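Local coordinates for kinesin-like protein Nod (Drosophila melanogaster, PDB 3DCB), which is a kinesin-family motor protein that binds ATP and microtubules and is required for segregation of non-exchange chromosomes in meiosis, at residues T97-G102 with N238-A243; I157-E162 with R219-V224; E162-L167 with D289-T294; D166-T171 with R183-P188. All coordinates share one frame; numbering follows the deposited sequence.

Interaction 1: residues T97-G102 with N238-A243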
loop_
_atom_site.group_PDB
_atom_site.type_symbol
_atom_site.label_atom_id
_atom_site.label_comp_id
_atom_site.label_asym_id
_atom_site.label_seq_id
_atom_site.Cartn_x
_atom_site.Cartn_y
_atom_site.Cartn_z
ATOM N N THR A 97 -4.110 -1.479 -6.470
ATOM C CA THR A 97 -3.568 -0.643 -5.413
ATOM C C THR A 97 -3.397 -1.396 -4.096
ATOM O O THR A 97 -4.313 -2.059 -3.638
ATOM C CB THR A 97 -4.441 0.582 -5.155
ATOM O OG1 THR A 97 -4.639 1.304 -6.377
ATOM C CG2 THR A 97 -3.747 1.503 -4.155
ATOM N N ALA A 98 -2.208 -1.313 -3.513
ATOM C CA ALA A 98 -1.938 -1.962 -2.235
ATOM C C ALA A 98 -1.631 -0.809 -1.258
ATOM O O ALA A 98 -0.691 -0.041 -1.475
ATOM C CB ALA A 98 -0.742 -2.911 -2.351
ATOM N N LEU A 99 -2.439 -0.699 -0.206
ATOM C CA LEU A 99 -2.304 0.374 0.778
ATOM C C LEU A 99 -2.031 -0.094 2.202
ATOM O O LEU A 99 -2.778 -0.902 2.756
ATOM C CB LEU A 99 -3.581 1.222 0.782
ATOM C CG LEU A 99 -3.619 2.481 1.653
ATOM C CD1 LEU A 99 -4.477 3.508 0.947
ATOM C CD2 LEU A 99 -4.175 2.184 3.055
ATOM N N ALA A 100 -0.978 0.434 2.811
ATOM C CA ALA A 100 -0.667 0.064 4.177
ATOM C C ALA A 100 -0.987 1.231 5.127
ATOM O O ALA A 100 -0.537 2.357 4.905
ATOM C CB ALA A 100 0.807 -0.343 4.299
ATOM N N TYR A 101 -1.778 0.953 6.163
ATOM C CA TYR A 101 -2.142 1.947 7.155
ATOM C C TYR A 101 -2.030 1.316 8.528
ATOM O O TYR A 101 -1.967 0.094 8.649
ATOM C CB TYR A 101 -3.576 2.433 6.927
ATOM C CG TYR A 101 -4.639 1.438 7.306
ATOM C CD1 TYR A 101 -4.834 0.269 6.565
ATOM C CD2 TYR A 101 -5.411 1.628 8.459
ATOM C CE1 TYR A 101 -5.760 -0.695 6.966
ATOM C CE2 TYR A 101 -6.344 0.672 8.866
ATOM C CZ TYR A 101 -6.514 -0.485 8.118
ATOM O OH TYR A 101 -7.452 -1.415 8.516
ATOM N N GLY A 102 -1.992 2.153 9.560
ATOM C CA GLY A 102 -1.889 1.647 10.919
ATOM C C GLY A 102 -1.053 2.552 11.795
ATOM O O GLY A 102 -0.515 3.549 11.316
ATOM N N ASN A 238 -0.245 0.656 -7.609
ATOM C CA ASN A 238 0.103 1.641 -6.600
ATOM C C ASN A 238 0.470 1.024 -5.256
ATOM O O ASN A 238 -0.295 0.246 -4.676
ATOM C CB ASN A 238 -1.062 2.611 -6.396
ATOM C CG ASN A 238 -1.555 3.230 -7.690
ATOM O OD1 ASN A 238 -0.853 4.020 -8.333
ATOM N ND2 ASN A 238 -2.782 2.877 -8.078
ATOM N N ILE A 239 1.652 1.370 -4.768
ATOM C CA ILE A 239 2.103 0.901 -3.477
ATOM C C ILE A 239 1.965 2.141 -2.572
ATOM O O ILE A 239 2.690 3.130 -2.739
ATOM C CB ILE A 239 3.559 0.413 -3.572
ATOM C CG1 ILE A 239 3.649 -0.673 -4.662
ATOM C CG2 ILE A 239 4.013 -0.197 -2.231
ATOM C CD1 ILE A 239 2.828 -1.895 -4.368
ATOM N N VAL A 240 0.996 2.096 -1.656
ATOM C CA VAL A 240 0.720 3.211 -0.752
ATOM C C VAL A 240 1.191 2.984 0.670
ATOM O O VAL A 240 0.737 2.066 1.356
ATOM C CB VAL A 240 -0.796 3.536 -0.705
ATOM C CG1 VAL A 240 -1.027 4.805 0.099
ATOM C CG2 VAL A 240 -1.333 3.718 -2.129
ATOM N N ASP A 241 2.090 3.849 1.118
ATOM C CA ASP A 241 2.670 3.759 2.448
ATOM C C ASP A 241 2.206 4.940 3.305
ATOM O O ASP A 241 2.827 6.008 3.321
ATOM C CB ASP A 241 4.184 3.768 2.314
ATOM C CG ASP A 241 4.903 3.383 3.594
ATOM O OD1 ASP A 241 6.137 3.580 3.633
ATOM O OD2 ASP A 241 4.262 2.886 4.541
ATOM N N LEU A 242 1.104 4.738 4.019
ATOM C CA LEU A 242 0.578 5.757 4.919
ATOM C C LEU A 242 1.402 5.841 6.200
ATOM O O LEU A 242 1.781 4.820 6.774
ATOM C CB LEU A 242 -0.887 5.471 5.256
ATOM C CG LEU A 242 -1.930 6.293 4.495
ATOM C CD1 LEU A 242 -1.509 6.487 3.047
ATOM C CD2 LEU A 242 -3.298 5.633 4.575
ATOM N N ALA A 243 1.678 7.063 6.642
ATOM C CA ALA A 243 2.366 7.284 7.908
ATOM C C ALA A 243 1.431 7.056 9.091
ATOM O O ALA A 243 0.236 7.338 9.013
ATOM C CB ALA A 243 2.954 8.686 7.956
#
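Thr97 to Ala100 and Asn238 to Asp241 run side by side as neighbouring parallel strands, their axes only 7° apart. Between them the backbone polar groups are used up in order: Ala98 N gives its hydrogen to Asn238 O at 2.7 Å, Val240 N to Ala98 O, Ala100 N to Val240 O, and Leu242 N to Ala100 O at 3.0 Å. The last of these is the most bent, 147° at the hydrogen, where 238-243 leaves its strand. A side-chain bond extends the series at the other end. Asn238 ND2 donates to Thr97 OG1 over 3.0 Å, nearly straight and with the hydroxyl lying in the amide plane. That amide is buried, yet each end has a further partner: OD1 is bonded to Thr225 and ND2 to Ser299, which fixes its rotation. Thr97 OG1 stands beside its own backbone N (chi1 -54°), facing the amide, while CG2 turns to meet Val240 CG2. On this same face Leu99 CD1 packs against Val240 CG1 at 3.8 Å, and Leu99 CD2 reaches Leu242 CD2. The other face carries Ala98, Ala100, Ile239 and Asp241; Asp241 OD1 is hydrogen-bonded to Ser109 beside the bound magnesium ion. Gly102 begins the predicted ATP-binding loop, a P-loop in sequence and shape, and its carbonyl bonds to Lys108. The pair forms the centre of the motor domain's sheet, with strand 305-312 bonded to the far edge of 97-102, helix 266-277 packed on the Leu99 face and helix 108-112 on the Ala100 face.

Interaction 2: residues I157-E162 with R219-V224. With ANP (phosphoaminophosphonic acid-adenylate ester), chain C.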
loop_
_atom_site.group_PDB
_atom_site.type_symbol
_atom_site.label_atom_id
_atom_site.label_comp_id
_atom_site.label_asym_id
_atom_site.label_seq_id
_atom_site.Cartn_x
_atom_site.Cartn_y
_atom_site.Cartn_z
ATOM N N ILE A 157 5.200 9.711 -5.492
ATOM C CA ILE A 157 4.498 10.890 -5.013
ATOM C C ILE A 157 4.426 10.906 -3.497
ATOM O O ILE A 157 4.232 9.867 -2.871
ATOM C CB ILE A 157 3.066 10.965 -5.566
ATOM C CG1 ILE A 157 3.081 11.292 -7.055
ATOM C CG2 ILE A 157 2.283 12.038 -4.825
ATOM C CD1 ILE A 157 1.708 11.192 -7.679
ATOM N N GLU A 158 4.615 12.085 -2.916
ATOM C CA GLU A 158 4.541 12.243 -1.468
ATOM C C GLU A 158 3.381 13.180 -1.139
ATOM O O GLU A 158 3.121 14.143 -1.859
ATOM C CB GLU A 158 5.849 12.820 -0.910
ATOM C CG GLU A 158 5.716 13.417 0.494
ATOM C CD GLU A 158 6.996 14.104 0.993
ATOM O OE1 GLU A 158 7.614 14.863 0.209
ATOM O OE2 GLU A 158 7.365 13.888 2.177
ATOM N N ILE A 159 2.658 12.868 -0.071
ATOM C CA ILE A 159 1.544 13.694 0.357
ATOM C C ILE A 159 1.884 14.239 1.735
ATOM O O ILE A 159 2.041 13.476 2.685
ATOM C CB ILE A 159 0.241 12.886 0.420
ATOM C CG1 ILE A 159 -0.249 12.594 -0.996
ATOM C CG2 ILE A 159 -0.824 13.673 1.180
ATOM C CD1 ILE A 159 -1.456 11.678 -1.037
ATOM N N TYR A 160 2.012 15.561 1.822
ATOM C CA TYR A 160 2.355 16.239 3.071
ATOM C C TYR A 160 1.384 17.378 3.310
ATOM O O TYR A 160 1.332 18.317 2.525
ATOM C CB TYR A 160 3.780 16.789 2.989
ATOM C CG TYR A 160 4.222 17.611 4.184
ATOM C CD1 TYR A 160 4.113 17.116 5.486
ATOM C CD2 TYR A 160 4.800 18.872 4.008
ATOM C CE1 TYR A 160 4.573 17.856 6.580
ATOM C CE2 TYR A 160 5.264 19.618 5.092
ATOM C CZ TYR A 160 5.150 19.105 6.373
ATOM O OH TYR A 160 5.622 19.826 7.443
ATOM N N ASN A 161 0.614 17.302 4.392
ATOM C CA ASN A 161 -0.374 18.334 4.704
ATOM C C ASN A 161 -1.328 18.542 3.544
ATOM O O ASN A 161 -1.422 19.646 3.003
ATOM C CB ASN A 161 0.301 19.669 5.029
ATOM C CG ASN A 161 0.960 19.675 6.390
ATOM O OD1 ASN A 161 0.303 19.498 7.414
ATOM N ND2 ASN A 161 2.272 19.878 6.407
ATOM N N GLU A 162 -2.026 17.475 3.168
ATOM C CA GLU A 162 -2.982 17.518 2.071
ATOM C C GLU A 162 -2.479 18.210 0.814
ATOM O O GLU A 162 -3.197 18.987 0.192
ATOM C CB GLU A 162 -4.277 18.170 2.526
ATOM C CG GLU A 162 -5.212 17.227 3.250
ATOM C CD GLU A 162 -5.661 16.071 2.365
ATOM O OE1 GLU A 162 -6.335 16.330 1.339
ATOM O OE2 GLU A 162 -5.336 14.909 2.695
ATOM N N ARG A 219 5.450 14.315 9.324
ATOM C CA ARG A 219 5.105 12.978 8.858
ATOM C C ARG A 219 4.239 13.038 7.604
ATOM O O ARG A 219 3.378 13.909 7.474
ATOM C CB ARG A 219 4.382 12.197 9.958
ATOM C CG ARG A 219 5.307 11.610 11.012
ATOM C CD ARG A 219 5.372 10.095 10.906
ATOM N NE ARG A 219 6.188 9.661 9.776
ATOM C CZ ARG A 219 5.891 8.629 8.993
ATOM N NH1 ARG A 219 6.691 8.304 7.987
ATOM N NH2 ARG A 219 4.792 7.920 9.215
ATOM N N SER A 220 4.474 12.109 6.684
ATOM C CA SER A 220 3.998 12.251 5.313
ATOM C C SER A 220 3.714 10.891 4.684
ATOM O O SER A 220 4.263 9.874 5.108
ATOM C CB SER A 220 5.016 13.020 4.469
ATOM O OG SER A 220 6.061 12.170 4.031
ATOM N N HIS A 221 2.856 10.881 3.669
ATOM C CA HIS A 221 2.480 9.647 3.000
ATOM C C HIS A 221 3.209 9.533 1.665
ATOM O O HIS A 221 3.531 10.540 1.035
ATOM C CB HIS A 221 0.977 9.623 2.753
ATOM C CG HIS A 221 0.159 9.941 3.963
ATOM N ND1 HIS A 221 -0.463 11.157 4.136
ATOM C CD2 HIS A 221 -0.153 9.203 5.054
ATOM C CE1 HIS A 221 -1.124 11.156 5.281
ATOM N NE2 HIS A 221 -0.952 9.981 5.855
ATOM N N ALA A 222 3.455 8.299 1.235
ATOM C CA ALA A 222 4.160 8.059 -0.009
ATOM C C ALA A 222 3.441 7.092 -0.941
ATOM O O ALA A 222 2.808 6.136 -0.510
ATOM C CB ALA A 222 5.561 7.543 0.286
ATOM N N ILE A 223 3.562 7.346 -2.234
ATOM C CA ILE A 223 2.947 6.508 -3.227
ATOM C C ILE A 223 3.946 6.255 -4.339
ATOM O O ILE A 223 4.394 7.185 -5.024
ATOM C CB ILE A 223 1.708 7.184 -3.826
ATOM C CG1 ILE A 223 0.712 7.506 -2.713
ATOM C CG2 ILE A 223 1.044 6.256 -4.866
ATOM C CD1 ILE A 223 -0.380 8.448 -3.135
ATOM N N VAL A 224 4.333 4.995 -4.488
ATOM C CA VAL A 224 5.238 4.628 -5.553
ATOM C C VAL A 224 4.367 3.794 -6.478
ATOM O O VAL A 224 3.798 2.776 -6.075
ATOM C CB VAL A 224 6.446 3.791 -5.070
ATOM C CG1 VAL A 224 7.222 3.266 -6.271
ATOM C CG2 VAL A 224 7.376 4.662 -4.213
HETATM P PG ANP C . 5.555 4.981 10.679
HETATM O O1G ANP C . 4.118 4.699 10.619
HETATM O O2G ANP C . 5.814 6.204 11.665
HETATM O O3G ANP C . 6.072 5.426 9.232
HETATM P PB ANP C . 6.257 2.265 10.246
HETATM O O1B ANP C . 4.858 1.828 10.383
HETATM O O2B ANP C . 6.569 2.615 8.711
HETATM N N3B ANP C . 6.453 3.647 11.232
HETATM P PA ANP C . 8.437 0.713 9.879
HETATM O O1A ANP C . 7.874 0.176 8.635
HETATM O O2A ANP C . 9.308 2.004 9.575
HETATM O O3A ANP C . 7.232 1.151 10.897
HETATM O "O5'" ANP C . 9.322 -0.405 10.590
HETATM C "C5'" ANP C . 9.867 0.140 11.817
HETATM C "C4'" ANP C . 10.958 -0.800 12.343
HETATM O "O4'" ANP C . 10.390 -2.108 12.665
HETATM C "C3'" ANP C . 12.034 -1.002 11.239
HETATM O "O3'" ANP C . 13.287 -1.367 11.779
HETATM C "C2'" ANP C . 11.502 -2.361 10.653
HETATM O "O2'" ANP C . 12.543 -3.091 9.994
HETATM C "C1'" ANP C . 11.123 -3.122 11.946
HETATM N N9 ANP C . 10.234 -4.238 11.612
HETATM C C8 ANP C . 8.867 -4.188 11.476
HETATM N N7 ANP C . 8.409 -5.325 11.033
HETATM C C5 ANP C . 9.412 -6.239 11.032
HETATM C C6 ANP C . 9.536 -7.596 10.670
HETATM N N6 ANP C . 8.419 -8.330 10.342
HETATM N N1 ANP C . 10.768 -8.166 10.644
HETATM C C2 ANP C . 11.848 -7.494 11.075
HETATM N N3 ANP C . 11.785 -6.203 11.408
HETATM C C4 ANP C . 10.618 -5.536 11.358
#
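Glu158 reaches Ser220 because its CG lies anti to the backbone N (chi1 162°) and the chain stays extended beyond it, while Ser220 OG sits between its own N and carbonyl carbon (chi1 81°). Ser220 OG donates to the anti lone pair of Glu158 OE2 at 2.8 Å. Arg207 N holds OE1 of this buried carboxylate and Val208 N adds a weak bond to OE2, while Ser220 OG has Arg206 as a second partner. The strands are antiparallel. Ile157 pairs with Ile223, and Ile159 with His221, each through two backbone bonds; Ile159 N meets His221 O at 2.7 Å, tilted from the carbonyl plane. On the face opposite Glu158, Ile159 CD1 touches Ile223 CD1 at 4.0 Å and Ile159 CG2 lies 3.9 Å from His221 ND1. Arg219 bends at its second and third torsions and brings its guanidinium end beside the gamma-phosphate of the ATP analogue, O2G over one face, though the exact place of NH2 is doubtful. This arginine lies in the switch-1 region of kinesins, which faces the gamma-phosphate. Strand 234-241 lies against the other edge of 221-224, strand 164-166 bonds to 157-159, and helix 291-295 packs on the face of Ile157, Ile159 and Ile223.

Interaction 3: residues E162-L167 with D289-T294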
loop_
_atom_site.group_PDB
_atom_site.type_symbol
_atom_site.label_atom_id
_atom_site.label_comp_id
_atom_site.label_asym_id
_atom_site.label_seq_id
_atom_site.Cartn_x
_atom_site.Cartn_y
_atom_site.Cartn_z
ATOM N N GLU A 162 -2.026 17.475 3.168
ATOM C CA GLU A 162 -2.982 17.518 2.071
ATOM C C GLU A 162 -2.479 18.210 0.814
ATOM O O GLU A 162 -3.197 18.987 0.192
ATOM C CB GLU A 162 -4.277 18.170 2.526
ATOM C CG GLU A 162 -5.212 17.227 3.250
ATOM C CD GLU A 162 -5.661 16.071 2.365
ATOM O OE1 GLU A 162 -6.335 16.330 1.339
ATOM O OE2 GLU A 162 -5.336 14.909 2.695
ATOM N N LYS A 163 -1.240 17.922 0.438
ATOM C CA LYS A 163 -0.669 18.491 -0.771
ATOM C C LYS A 163 0.272 17.469 -1.395
ATOM O O LYS A 163 1.131 16.903 -0.722
ATOM C CB LYS A 163 0.072 19.793 -0.454
ATOM C CG LYS A 163 -0.882 20.951 -0.177
ATOM C CD LYS A 163 -0.169 22.235 0.259
ATOM C CE LYS A 163 0.361 22.130 1.685
ATOM N NZ LYS A 163 0.935 23.437 2.140
ATOM N N PRO A 164 0.090 17.198 -2.693
ATOM C CA PRO A 164 0.908 16.242 -3.436
ATOM C C PRO A 164 2.218 16.840 -3.933
ATOM O O PRO A 164 2.269 17.996 -4.352
ATOM C CB PRO A 164 -0.015 15.826 -4.578
ATOM C CG PRO A 164 -0.725 17.102 -4.882
ATOM C CD PRO A 164 -1.063 17.638 -3.507
ATOM N N PHE A 165 3.276 16.045 -3.879
ATOM C CA PHE A 165 4.595 16.474 -4.322
ATOM C C PHE A 165 5.229 15.410 -5.220
ATOM O O PHE A 165 5.379 14.253 -4.810
ATOM C CB PHE A 165 5.505 16.702 -3.117
ATOM C CG PHE A 165 5.087 17.845 -2.237
ATOM C CD1 PHE A 165 5.427 19.153 -2.565
ATOM C CD2 PHE A 165 4.336 17.616 -1.085
ATOM C CE1 PHE A 165 5.035 20.222 -1.749
ATOM C CE2 PHE A 165 3.940 18.671 -0.263
ATOM C CZ PHE A 165 4.285 19.977 -0.598
ATOM N N ASP A 166 5.597 15.808 -6.437
ATOM C CA ASP A 166 6.242 14.913 -7.395
ATOM C C ASP A 166 7.719 14.852 -7.007
ATOM O O ASP A 166 8.494 15.741 -7.356
ATOM C CB ASP A 166 6.116 15.467 -8.816
ATOM C CG ASP A 166 6.729 14.550 -9.861
ATOM O OD1 ASP A 166 7.657 13.785 -9.529
ATOM O OD2 ASP A 166 6.289 14.608 -11.030
ATOM N N LEU A 167 8.088 13.800 -6.282
ATOM C CA LEU A 167 9.445 13.597 -5.799
ATOM C C LEU A 167 10.448 13.252 -6.886
ATOM O O LEU A 167 11.650 13.191 -6.629
ATOM C CB LEU A 167 9.447 12.483 -4.752
ATOM C CG LEU A 167 9.204 12.881 -3.297
ATOM C CD1 LEU A 167 8.083 13.877 -3.204
ATOM C CD2 LEU A 167 8.893 11.633 -2.495
ATOM N N ASP A 289 -12.435 14.624 -2.493
ATOM C CA ASP A 289 -12.503 14.745 -1.039
ATOM C C ASP A 289 -11.144 14.709 -0.363
ATOM O O ASP A 289 -11.004 15.145 0.778
ATOM C CB ASP A 289 -13.397 13.658 -0.466
ATOM C CG ASP A 289 -14.854 13.926 -0.730
ATOM O OD1 ASP A 289 -15.148 14.494 -1.803
ATOM O OD2 ASP A 289 -15.694 13.570 0.123
ATOM N N SER A 290 -10.142 14.197 -1.071
ATOM C CA SER A 290 -8.792 14.140 -0.528
ATOM C C SER A 290 -7.809 14.041 -1.669
ATOM O O SER A 290 -8.191 13.735 -2.802
ATOM C CB SER A 290 -8.617 12.930 0.395
ATOM O OG SER A 290 -8.446 11.735 -0.348
ATOM N N VAL A 291 -6.540 14.283 -1.372
ATOM C CA VAL A 291 -5.515 14.205 -2.399
ATOM C C VAL A 291 -5.224 12.745 -2.734
ATOM O O VAL A 291 -4.956 12.411 -3.893
ATOM C CB VAL A 291 -4.218 14.900 -1.953
ATOM C CG1 VAL A 291 -4.451 16.400 -1.821
ATOM C CG2 VAL A 291 -3.763 14.343 -0.617
ATOM N N LEU A 292 -5.297 11.868 -1.731
ATOM C CA LEU A 292 -5.034 10.454 -1.956
ATOM C C LEU A 292 -5.965 9.860 -3.001
ATOM O O LEU A 292 -5.500 9.237 -3.961
ATOM C CB LEU A 292 -5.153 9.657 -0.657
ATOM C CG LEU A 292 -4.916 8.154 -0.874
ATOM C CD1 LEU A 292 -3.487 7.950 -1.377
ATOM C CD2 LEU A 292 -5.153 7.377 0.415
ATOM N N THR A 293 -7.273 10.044 -2.820
ATOM C CA THR A 293 -8.231 9.526 -3.793
ATOM C C THR A 293 -8.148 10.320 -5.092
ATOM O O THR A 293 -8.613 9.860 -6.136
ATOM C CB THR A 293 -9.683 9.602 -3.293
ATOM O OG1 THR A 293 -9.986 10.939 -2.883
ATOM C CG2 THR A 293 -9.907 8.653 -2.110
ATOM N N THR A 294 -7.582 11.523 -5.029
ATOM C CA THR A 294 -7.447 12.334 -6.229
ATOM C C THR A 294 -6.296 11.760 -7.049
ATOM O O THR A 294 -6.430 11.553 -8.255
ATOM C CB THR A 294 -7.168 13.835 -5.875
ATOM O OG1 THR A 294 -8.325 14.400 -5.251
ATOM C CG2 THR A 294 -6.827 14.637 -7.114
#
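Val291 packs against the turn at Glu162, and its two methyls make nearly all of the close contact. Val291 CG1 touches both the carbonyl O of Glu162, at 3.5 Å, and Pro164 CD, at 4.0 Å. Both methyls also meet the carboxylate, Val291 CG1 at Glu162 OE1 and Val291 CG2 at Glu162 OE2, each 3.7 Å away. Glu162 gets there by folding back: its chain is bent at chi2 (-62°), which lays the carboxylate across the valine. This is where the hairpin between strands 151-159 and 164-166 meets the start of helix 291-295 in the kinesin motor domain. Glu162 OE1 takes a weak hydrogen bond from Val291 N, 3.4 Å long, and a negative charge at this helix start would be expected to suit the helix dipole. Within that first turn, Ser290 OG donates to Thr293 OG1 at 3.1 Å. The inner side is firm, since Val291 also packs on Ile159 and Ser290 on Ser270 of helix 266-277. Glu162 is exposed to solvent yet packed on the valine; the loose side belongs to Lys163, also exposed, whose nearest approach is its backbone N, 4.2 Å from Val291 CG1.

Interaction 4: residues D166-T171 with R183-P188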
loop_
_atom_site.group_PDB
_atom_site.type_symbol
_atom_site.label_atom_id
_atom_site.label_comp_id
_atom_site.label_asym_id
_atom_site.label_seq_id
_atom_site.Cartn_x
_atom_site.Cartn_y
_atom_site.Cartn_z
ATOM N N ASP A 166 5.597 15.808 -6.437
ATOM C CA ASP A 166 6.242 14.913 -7.395
ATOM C C ASP A 166 7.719 14.852 -7.007
ATOM O O ASP A 166 8.494 15.741 -7.356
ATOM C CB ASP A 166 6.116 15.467 -8.816
ATOM C CG ASP A 166 6.729 14.550 -9.861
ATOM O OD1 ASP A 166 7.657 13.785 -9.529
ATOM O OD2 ASP A 166 6.289 14.608 -11.030
ATOM N N LEU A 167 8.088 13.800 -6.282
ATOM C CA LEU A 167 9.445 13.597 -5.799
ATOM C C LEU A 167 10.448 13.252 -6.886
ATOM O O LEU A 167 11.650 13.191 -6.629
ATOM C CB LEU A 167 9.447 12.483 -4.752
ATOM C CG LEU A 167 9.204 12.881 -3.297
ATOM C CD1 LEU A 167 8.083 13.877 -3.204
ATOM C CD2 LEU A 167 8.893 11.633 -2.495
ATOM N N LEU A 168 9.961 13.026 -8.097
ATOM C CA LEU A 168 10.829 12.662 -9.206
ATOM C C LEU A 168 11.083 13.807 -10.171
ATOM O O LEU A 168 12.011 13.756 -10.982
ATOM C CB LEU A 168 10.223 11.467 -9.950
ATOM C CG LEU A 168 10.868 10.100 -9.682
ATOM C CD1 LEU A 168 11.315 9.995 -8.239
ATOM C CD2 LEU A 168 9.887 8.988 -10.041
ATOM N N GLY A 169 10.258 14.843 -10.076
ATOM C CA GLY A 169 10.415 15.988 -10.954
ATOM C C GLY A 169 11.540 16.896 -10.507
ATOM O O GLY A 169 12.280 16.589 -9.574
ATOM N N SER A 170 11.666 18.027 -11.180
ATOM C CA SER A 170 12.699 18.990 -10.851
ATOM C C SER A 170 12.166 20.026 -9.872
ATOM O O SER A 170 12.884 20.944 -9.481
ATOM C CB SER A 170 13.176 19.679 -12.122
ATOM O OG SER A 170 12.076 20.208 -12.838
ATOM N N THR A 171 10.904 19.883 -9.485
ATOM C CA THR A 171 10.283 20.813 -8.547
ATOM C C THR A 171 9.524 20.045 -7.471
ATOM O O THR A 171 8.320 20.225 -7.293
ATOM C CB THR A 171 9.299 21.750 -9.258
ATOM O OG1 THR A 171 8.260 20.976 -9.876
ATOM C CG2 THR A 171 10.020 22.553 -10.320
ATOM N N ARG A 183 -0.393 13.317 -13.810
ATOM C CA ARG A 183 0.469 13.689 -14.917
ATOM C C ARG A 183 1.918 13.740 -14.451
ATOM O O ARG A 183 2.824 13.974 -15.247
ATOM C CB ARG A 183 0.036 15.058 -15.452
ATOM C CG ARG A 183 0.021 15.212 -16.973
ATOM C CD ARG A 183 1.426 15.163 -17.579
ATOM N NE ARG A 183 1.490 15.852 -18.869
ATOM C CZ ARG A 183 1.351 17.167 -19.023
ATOM N NH1 ARG A 183 1.136 17.939 -17.964
ATOM N NH2 ARG A 183 1.441 17.713 -20.230
ATOM N N CYS A 184 2.131 13.506 -13.159
ATOM C CA CYS A 184 3.470 13.540 -12.576
ATOM C C CYS A 184 4.503 12.737 -13.374
ATOM O O CYS A 184 4.149 11.854 -14.156
ATOM C CB CYS A 184 3.415 13.034 -11.139
ATOM S SG CYS A 184 2.267 11.670 -10.920
ATOM N N THR A 185 5.781 13.037 -13.164
ATOM C CA THR A 185 6.852 12.366 -13.889
ATOM C C THR A 185 6.948 10.849 -13.709
ATOM O O THR A 185 6.889 10.331 -12.596
ATOM C CB THR A 185 8.231 12.992 -13.562
ATOM O OG1 THR A 185 8.743 12.437 -12.349
ATOM C CG2 THR A 185 8.094 14.506 -13.414
ATOM N N CYS A 186 7.096 10.154 -14.835
ATOM C CA CYS A 186 7.230 8.703 -14.866
ATOM C C CYS A 186 8.603 8.382 -15.441
ATOM O O CYS A 186 8.861 8.657 -16.620
ATOM C CB CYS A 186 6.188 8.064 -15.782
ATOM S SG CYS A 186 4.543 7.954 -15.105
ATOM N N LEU A 187 9.487 7.814 -14.625
ATOM C CA LEU A 187 10.814 7.469 -15.110
ATOM C C LEU A 187 10.832 6.021 -15.606
ATOM O O LEU A 187 10.367 5.109 -14.931
ATOM C CB LEU A 187 11.868 7.682 -14.015
ATOM C CG LEU A 187 11.984 9.123 -13.492
ATOM C CD1 LEU A 187 13.073 9.213 -12.428
ATOM C CD2 LEU A 187 12.295 10.062 -14.649
ATOM N N PRO A 188 11.365 5.802 -16.814
ATOM C CA PRO A 188 11.444 4.466 -17.408
ATOM C C PRO A 188 12.317 3.536 -16.583
ATOM O O PRO A 188 13.259 3.972 -15.930
ATOM C CB PRO A 188 12.045 4.736 -18.789
ATOM C CG PRO A 188 11.667 6.164 -19.068
ATOM C CD PRO A 188 11.887 6.820 -17.745
HETATM O O HOH W 1 6.831 11.022 -9.689
#
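An Asx turn at the end of strand 164-166 builds this contact: Asp166 OD1 accepts from Leu168 N at 2.8 Å, almost along the C-O axis of the carboxylate, and the same side chain reaches over to Thr185. With CG anti to the backbone N (chi1 -178°), the carboxylate is carried out toward 183-188. There Asp166 OD2 takes the backbone hydrogen of Thr185 N over 2.7 Å, in a fairly straight bond that arrives on the syn side, 22° out of the carboxylate plane. OD1 has more to do. Besides Leu168 N, Asp166 OD1 takes weak bonds from Gly169 N and from Thr185 OG1, the latter 3.3 Å long, and a water whose oxygen also lies 3.0 Å from Thr185 O sits close to it. Through these contacts the loop that follows strand 164-166 is tied to the chain leading into strand 187-189, at the outer end of the motor domain's sheet, far from the nucleotide. The threonine turns both branches to use: OG1, at chi1 83°, stands between its backbone N and carbonyl carbon and faces the turn, while Thr185 CG2 sits tightly against Asp166 OD2 at 3.0 Å and also reaches Gly169 CA. Cys184 CB borders the carboxylate from the residue before. Further along, contact becomes apolar, with Leu168 CG 3.6 Å from Leu187 CD1 and the two leucine side chains crossing at an angle. Leu168 packs also on Phe156 and Cys184 on Ile157, both of strand 151-159, while Leu187 bonds through its backbone to Ala154 of that strand.

Interaction 1 lies at the heart of the sheet, and its parallel pair runs on into interaction 2 through backbone bonds from Ile239 to Val224 and from Asp241 to Ala222. Both are buried and rest on regular strand pairing, and both reach toward the nucleotide. Interactions 3 and 4 are partly exposed and lie away from it; there a carboxylate meets a backbone N-H instead, weakly in interaction 3 and firmly in interaction 4. Strand 151-159 connects the outer three: it pairs with strand 164-166, shared by interactions 3 and 4, and the Ile157 and Cys184 side chains pack together. Leu292 of the helix in interaction 3 packs against both Leu99 and Ile223, joining surface to core.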